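Local coordinates for BDI_3064 protein (Parabacteroides distasonis ATCC 8503, PDB 5Z06) that hydrolyses linear beta-1,2-glucan and beta-1,2-glucooligosaccharides of four or more units from the non-reducing end, releasing sophorose, at residues Phe536-Tyr541 with Ala616-Pro621; Asp545-Thr550 with Asn555-Asn560. All blocks are in the same frame, centred on the assembly; numbering follows the deposited sequence.

Contact 1 brings 536-541 against 616-621 across 74 intervening residues, whereas contact 2 joins 545-550 to 555-560 across only four and is nested inside the loop that contact 1 closes. Their centres are about 12 Å apart, and helix 556-573 serves both: its first turn forms one side of contact 2, and its residue Asn560 packs against Ile537 and Tyr541 of 536-541. Pro621 O also approaches Phe557 CE1, at 3.3 Å. Through these touches the local helix start and the long-range meeting of a loop with a turn pack against each other. All four segments belong to the glycoamylase-like region.

Contact 1 (Phe536-Tyr541 with Ala616-Pro621); sequences FIHYSY and ALASFP
The backbones of 536-541 and 616-621 come closest at His538 and Ala618, whose CA atoms are 6.4 Å apart, so side chains bridge the gap. Across from His538 the chain leaves helix 614-617 through a type I beta turn from Leu617 to Phe620, with Ala618 and Ser619 at its two central positions. The imidazole is laid on this turn. Ala618 CB sits over the centre of one ring face in a CH-pi contact, 3.5 Å from the centroid and only 7° off the normal. At the ring edge, His538 NE2 donates to Ser619 OG at 2.8 Å, nearly straight and in the ring plane, so face and edge contacts together fix the ring's tilt and rotation. The CB bond of His538 already points to the turn, and CG, anti to the carbonyl carbon (chi1 -62°), carries the ring onto Ala618. A type I turn at the C-terminal end of a short helix is thereby packed against a buried histidine of a sequence-distant loop, within the glycoamylase-like region; Ala618 also touches Pro670 of helix 665-680. Ser619 OG is hydrogen-bonded to Gly615 O as well, which links the imidazole to the preceding helical turn. A leucine in place of His538 would probably cost Ala618 CB the flat face it rests on and leave Ser619 OG with Gly615 O but no ring N-H. Ile537 adds a lighter van der Waals touch, its methyl CD1 lying 3.8 Å from Ser619 OG.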
loop_
_atom_site.group_PDB
_atom_site.type_symbol
_atom_site.label_atom_id
_atom_site.label_comp_id
_atom_site.label_asym_id
_atom_site.label_seq_id
_atom_site.Cartn_x
_atom_site.Cartn_y
_atom_site.Cartn_z
ATOM N N PHE A 536 -2.378 -9.615 12.556
ATOM C CA PHE A 536 -2.025 -10.009 13.907
ATOM C C PHE A 536 -1.164 -11.280 13.977
ATOM O O PHE A 536 -0.270 -11.364 14.830
ATOM C CB PHE A 536 -3.291 -10.170 14.752
ATOM C CG PHE A 536 -3.959 -8.876 15.142
ATOM C CD1 PHE A 536 -3.592 -7.634 14.605
ATOM C CD2 PHE A 536 -4.996 -8.914 16.048
ATOM C CE1 PHE A 536 -4.239 -6.483 15.000
ATOM C CE2 PHE A 536 -5.637 -7.760 16.449
ATOM C CZ PHE A 536 -5.249 -6.540 15.926
ATOM N N ILE A 537 -1.412 -12.246 13.096
ATOM C CA ILE A 537 -0.579 -13.450 13.054
ATOM C C ILE A 537 0.682 -13.347 12.173
ATOM O O ILE A 537 1.388 -14.325 11.965
ATOM C CB ILE A 537 -1.401 -14.708 12.700
ATOM C CG1 ILE A 537 -1.918 -14.666 11.253
ATOM C CG2 ILE A 537 -2.541 -14.851 13.684
ATOM C CD1 ILE A 537 -2.284 -16.015 10.722
ATOM N N HIS A 538 0.966 -12.151 11.677
ATOM C CA HIS A 538 2.082 -11.919 10.789
ATOM C C HIS A 538 3.180 -11.165 11.510
ATOM O O HIS A 538 4.249 -11.719 11.736
ATOM C CB HIS A 538 1.636 -11.131 9.553
ATOM C CG HIS A 538 0.619 -11.847 8.735
ATOM N ND1 HIS A 538 -0.244 -11.192 7.883
ATOM C CD2 HIS A 538 0.310 -13.165 8.655
ATOM C CE1 HIS A 538 -1.069 -12.072 7.341
ATOM N NE2 HIS A 538 -0.743 -13.278 7.777
ATOM N N TYR A 539 2.886 -9.928 11.909
ATOM C CA TYR A 539 3.930 -8.963 12.251
ATOM C C TYR A 539 4.822 -9.414 13.389
ATOM O O TYR A 539 6.032 -9.322 13.279
ATOM C CB TYR A 539 3.335 -7.622 12.611
ATOM C CG TYR A 539 2.610 -6.887 11.509
ATOM C CD1 TYR A 539 2.584 -7.339 10.203
ATOM C CD2 TYR A 539 2.006 -5.672 11.788
ATOM C CE1 TYR A 539 1.931 -6.621 9.222
ATOM C CE2 TYR A 539 1.365 -4.942 10.814
ATOM C CZ TYR A 539 1.311 -5.427 9.535
ATOM O OH TYR A 539 0.662 -4.684 8.577
ATOM N N SER A 540 4.222 -9.912 14.464
ATOM C CA SER A 540 4.993 -10.411 15.610
ATOM C C SER A 540 5.612 -11.781 15.376
ATOM O O SER A 540 6.272 -12.318 16.281
ATOM C CB SER A 540 4.133 -10.463 16.893
ATOM O OG SER A 540 3.998 -9.181 17.447
ATOM N N TYR A 541 5.373 -12.355 14.201
ATOM C CA TYR A 541 5.743 -13.720 13.893
ATOM C C TYR A 541 6.564 -13.823 12.623
ATOM O O TYR A 541 6.651 -14.896 12.003
ATOM C CB TYR A 541 4.478 -14.602 13.849
ATOM C CG TYR A 541 3.689 -14.354 15.102
ATOM C CD1 TYR A 541 4.122 -14.865 16.335
ATOM C CD2 TYR A 541 2.579 -13.527 15.094
ATOM C CE1 TYR A 541 3.453 -14.580 17.499
ATOM C CE2 TYR A 541 1.902 -13.246 16.264
ATOM C CZ TYR A 541 2.351 -13.778 17.460
ATOM O OH TYR A 541 1.671 -13.475 18.608
ATOM N N ALA A 616 -3.781 -13.395 3.097
ATOM C CA ALA A 616 -3.539 -14.800 2.733
ATOM C C ALA A 616 -2.056 -15.082 2.562
ATOM O O ALA A 616 -1.530 -16.122 3.006
ATOM C CB ALA A 616 -4.263 -15.154 1.451
ATOM N N LEU A 617 -1.375 -14.154 1.921
ATOM C CA LEU A 617 -0.048 -14.455 1.412
ATOM C C LEU A 617 0.971 -14.535 2.524
ATOM O O LEU A 617 1.801 -15.436 2.542
ATOM C CB LEU A 617 0.356 -13.440 0.363
ATOM C CG LEU A 617 -0.574 -13.467 -0.853
ATOM C CD1 LEU A 617 -0.275 -12.263 -1.717
ATOM C CD2 LEU A 617 -0.430 -14.760 -1.633
ATOM N N ALA A 618 0.889 -13.626 3.484
ATOM C CA ALA A 618 1.795 -13.668 4.624
ATOM C C ALA A 618 1.373 -14.727 5.646
ATOM O O ALA A 618 2.043 -14.922 6.654
ATOM C CB ALA A 618 1.903 -12.296 5.270
ATOM N N SER A 619 0.237 -15.382 5.400
ATOM C CA SER A 619 -0.189 -16.511 6.194
ATOM C C SER A 619 0.400 -17.824 5.723
ATOM O O SER A 619 0.126 -18.848 6.328
ATOM C CB SER A 619 -1.716 -16.589 6.240
ATOM O OG SER A 619 -2.222 -15.456 6.914
ATOM N N PHE A 620 1.202 -17.803 4.660
ATOM C CA PHE A 620 1.816 -19.013 4.125
ATOM C C PHE A 620 2.258 -20.093 5.123
ATOM O O PHE A 620 1.852 -21.251 4.981
ATOM C CB PHE A 620 2.983 -18.685 3.183
ATOM C CG PHE A 620 2.694 -19.041 1.784
ATOM C CD1 PHE A 620 2.803 -20.353 1.379
ATOM C CD2 PHE A 620 2.194 -18.093 0.897
ATOM C CE1 PHE A 620 2.470 -20.726 0.094
ATOM C CE2 PHE A 620 1.865 -18.448 -0.392
ATOM C CZ PHE A 620 2.001 -19.763 -0.789
ATOM N N PRO A 621 3.052 -19.734 6.142
ATOM C CA PRO A 621 3.567 -20.799 7.035
ATOM C C PRO A 621 2.491 -21.522 7.801
ATOM O O PRO A 621 2.701 -22.640 8.206
ATOM C CB PRO A 621 4.466 -20.058 8.014
ATOM C CG PRO A 621 4.635 -18.704 7.476
ATOM C CD PRO A 621 3.513 -18.406 6.544
#

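Contact 2 (Asp545-Thr550 with Asn555-Asn560); sequences DPHKFT and NYFENN
Segment 545-550 runs up to the first turn of helix 556-573 and is tied to it by backbone bonds, Tyr556 N to Phe549 O at 3.0 Å and a weak one from Phe557 N to Pro546 O, with a single bridge pairing Thr550 and Asn555. Asn555 carries the polar side of the contact: its ND2 gives one nearly straight hydrogen bond to Thr550 OG1 (2.8 Å), in the amide plane, and another to His547 O (3.2 Å), which it meets from above the carbonyl plane. Both N-H groups being used, the amide is held in one orientation, with OD1 turned to the helix. On the outer side, the side chains of His547 and Phe557 run the same way and their rings form an offset stack, centroids 3.8 Å apart and planes at 15°, with His547 CE1 over the centre of the phenyl face. Phe557 reaches this position with CG anti to the backbone N (chi1 178°), and Tyr622 meets the same ring. Phe549 and Tyr556 run alongside each other on the buried side, nearly parallel but slid apart, touching CD2 to CD2 at 3.6 Å; Met467 of helix 467-475 packs against both. Pro546 CB packs against Phe557 N, at 3.4 Å. The contact is built round a helix N-cap: Asn555 OD1 accepts from Glu558 N at 3.1 Å at the start of helix 556-573, while its ND2 ties back to the preceding loop.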
loop_
_atom_site.group_PDB
_atom_site.type_symbol
_atom_site.label_atom_id
_atom_site.label_comp_id
_atom_site.label_asym_id
_atom_site.label_seq_id
_atom_site.Cartn_x
_atom_site.Cartn_y
_atom_site.Cartn_z
ATOM N N ASP A 545 9.339 -17.185 16.017
ATOM C CA ASP A 545 8.817 -18.392 15.421
ATOM C C ASP A 545 7.687 -18.865 16.310
ATOM O O ASP A 545 7.951 -19.306 17.420
ATOM C CB ASP A 545 9.918 -19.449 15.331
ATOM C CG ASP A 545 9.471 -20.703 14.612
ATOM O OD1 ASP A 545 8.262 -20.903 14.482
ATOM O OD2 ASP A 545 10.333 -21.489 14.171
ATOM N N PRO A 546 6.436 -18.771 15.840
ATOM C CA PRO A 546 5.315 -19.090 16.707
ATOM C C PRO A 546 5.208 -20.587 17.073
ATOM O O PRO A 546 4.544 -20.924 18.064
ATOM C CB PRO A 546 4.095 -18.633 15.886
ATOM C CG PRO A 546 4.517 -18.761 14.479
ATOM C CD PRO A 546 5.988 -18.432 14.474
ATOM N N HIS A 547 5.838 -21.453 16.277
ATOM C CA HIS A 547 6.054 -22.858 16.628
ATOM C C HIS A 547 6.827 -22.974 17.941
ATOM O O HIS A 547 6.706 -23.966 18.626
ATOM C CB HIS A 547 6.923 -23.603 15.593
ATOM C CG HIS A 547 6.333 -23.724 14.215
ATOM N ND1 HIS A 547 5.424 -24.704 13.879
ATOM C CD2 HIS A 547 6.592 -23.048 13.065
ATOM C CE1 HIS A 547 5.119 -24.606 12.595
ATOM N NE2 HIS A 547 5.801 -23.598 12.081
ATOM N N LYS A 548 7.676 -22.002 18.256
ATOM C CA LYS A 548 8.628 -22.132 19.353
ATOM C C LYS A 548 8.323 -21.175 20.459
ATOM O O LYS A 548 9.202 -20.835 21.246
ATOM C CB LYS A 548 10.047 -21.911 18.848
ATOM C CG LYS A 548 10.474 -22.937 17.809
ATOM C CD LYS A 548 11.822 -22.532 17.257
ATOM C CE LYS A 548 12.420 -23.574 16.328
ATOM N NZ LYS A 548 13.774 -23.065 15.945
ATOM N N PHE A 549 7.076 -20.730 20.523
ATOM C CA PHE A 549 6.637 -19.998 21.661
ATOM C C PHE A 549 5.287 -20.495 22.058
ATOM O O PHE A 549 4.341 -20.517 21.250
ATOM C CB PHE A 549 6.593 -18.505 21.452
ATOM C CG PHE A 549 6.090 -17.789 22.655
ATOM C CD1 PHE A 549 6.781 -17.889 23.857
ATOM C CD2 PHE A 549 4.920 -17.070 22.615
ATOM C CE1 PHE A 549 6.314 -17.267 25.003
ATOM C CE2 PHE A 549 4.447 -16.443 23.754
ATOM C CZ PHE A 549 5.141 -16.546 24.955
ATOM N N THR A 550 5.237 -20.887 23.323
ATOM C CA THR A 550 4.073 -21.419 23.960
ATOM C C THR A 550 4.009 -20.771 25.308
ATOM O O THR A 550 4.951 -20.855 26.066
ATOM C CB THR A 550 4.240 -22.934 24.093
ATOM O OG1 THR A 550 4.590 -23.450 22.816
ATOM C CG2 THR A 550 2.973 -23.595 24.567
ATOM N N ASN A 555 0.185 -22.828 22.390
ATOM C CA ASN A 555 1.263 -22.654 21.438
ATOM C C ASN A 555 0.776 -21.673 20.343
ATOM O O ASN A 555 -0.363 -21.790 19.885
ATOM C CB ASN A 555 1.589 -23.972 20.810
ATOM C CG ASN A 555 2.602 -23.830 19.718
ATOM O OD1 ASN A 555 2.258 -23.812 18.528
ATOM N ND2 ASN A 555 3.859 -23.663 20.111
ATOM N N TYR A 556 1.626 -20.738 19.915
ATOM C CA TYR A 556 1.185 -19.698 18.974
ATOM C C TYR A 556 1.093 -20.103 17.505
ATOM O O TYR A 556 0.217 -19.617 16.815
ATOM C CB TYR A 556 1.887 -18.331 19.216
ATOM C CG TYR A 556 1.200 -17.727 20.377
ATOM C CD1 TYR A 556 0.007 -17.051 20.213
ATOM C CD2 TYR A 556 1.618 -18.016 21.656
ATOM C CE1 TYR A 556 -0.705 -16.584 21.291
ATOM C CE2 TYR A 556 0.922 -17.544 22.755
ATOM C CZ TYR A 556 -0.246 -16.840 22.571
ATOM O OH TYR A 556 -0.942 -16.376 23.653
ATOM N N PHE A 557 1.920 -21.016 17.028
ATOM C CA PHE A 557 1.713 -21.495 15.683
ATOM C C PHE A 557 0.317 -22.119 15.601
ATOM O O PHE A 557 -0.404 -21.873 14.654
ATOM C CB PHE A 557 2.719 -22.551 15.255
ATOM C CG PHE A 557 2.449 -23.069 13.879
ATOM C CD1 PHE A 557 2.824 -22.316 12.764
ATOM C CD2 PHE A 557 1.735 -24.247 13.683
ATOM C CE1 PHE A 557 2.536 -22.763 11.487
ATOM C CE2 PHE A 557 1.448 -24.698 12.400
ATOM C CZ PHE A 557 1.847 -23.960 11.305
ATOM N N GLU A 558 -0.007 -22.976 16.567
ATOM C CA GLU A 558 -1.293 -23.657 16.614
ATOM C C GLU A 558 -2.439 -22.664 16.615
ATOM O O GLU A 558 -3.394 -22.804 15.852
ATOM C CB GLU A 558 -1.388 -24.529 17.869
ATOM C CG GLU A 558 -2.723 -25.241 18.075
ATOM C CD GLU A 558 -2.935 -25.615 19.525
ATOM O OE1 GLU A 558 -2.489 -26.708 19.920
ATOM O OE2 GLU A 558 -3.537 -24.800 20.281
ATOM N N ASN A 559 -2.335 -21.670 17.479
ATOM C CA ASN A 559 -3.403 -20.700 17.652
ATOM C C ASN A 559 -3.507 -19.714 16.474
ATOM O O ASN A 559 -4.604 -19.417 16.003
ATOM C CB ASN A 559 -3.216 -19.923 18.948
ATOM C CG ASN A 559 -4.524 -19.341 19.451
ATOM O OD1 ASN A 559 -5.440 -20.081 19.826
ATOM N ND2 ASN A 559 -4.635 -18.022 19.427
ATOM N N ASN A 560 -2.357 -19.202 16.028
ATOM C CA ASN A 560 -2.286 -18.325 14.864
ATOM C C ASN A 560 -2.852 -19.040 13.644
ATOM O O ASN A 560 -3.644 -18.474 12.899
ATOM C CB ASN A 560 -0.840 -17.897 14.569
ATOM C CG ASN A 560 -0.295 -16.925 15.589
ATOM O OD1 ASN A 560 -0.979 -16.543 16.544
ATOM N ND2 ASN A 560 0.959 -16.537 15.404
#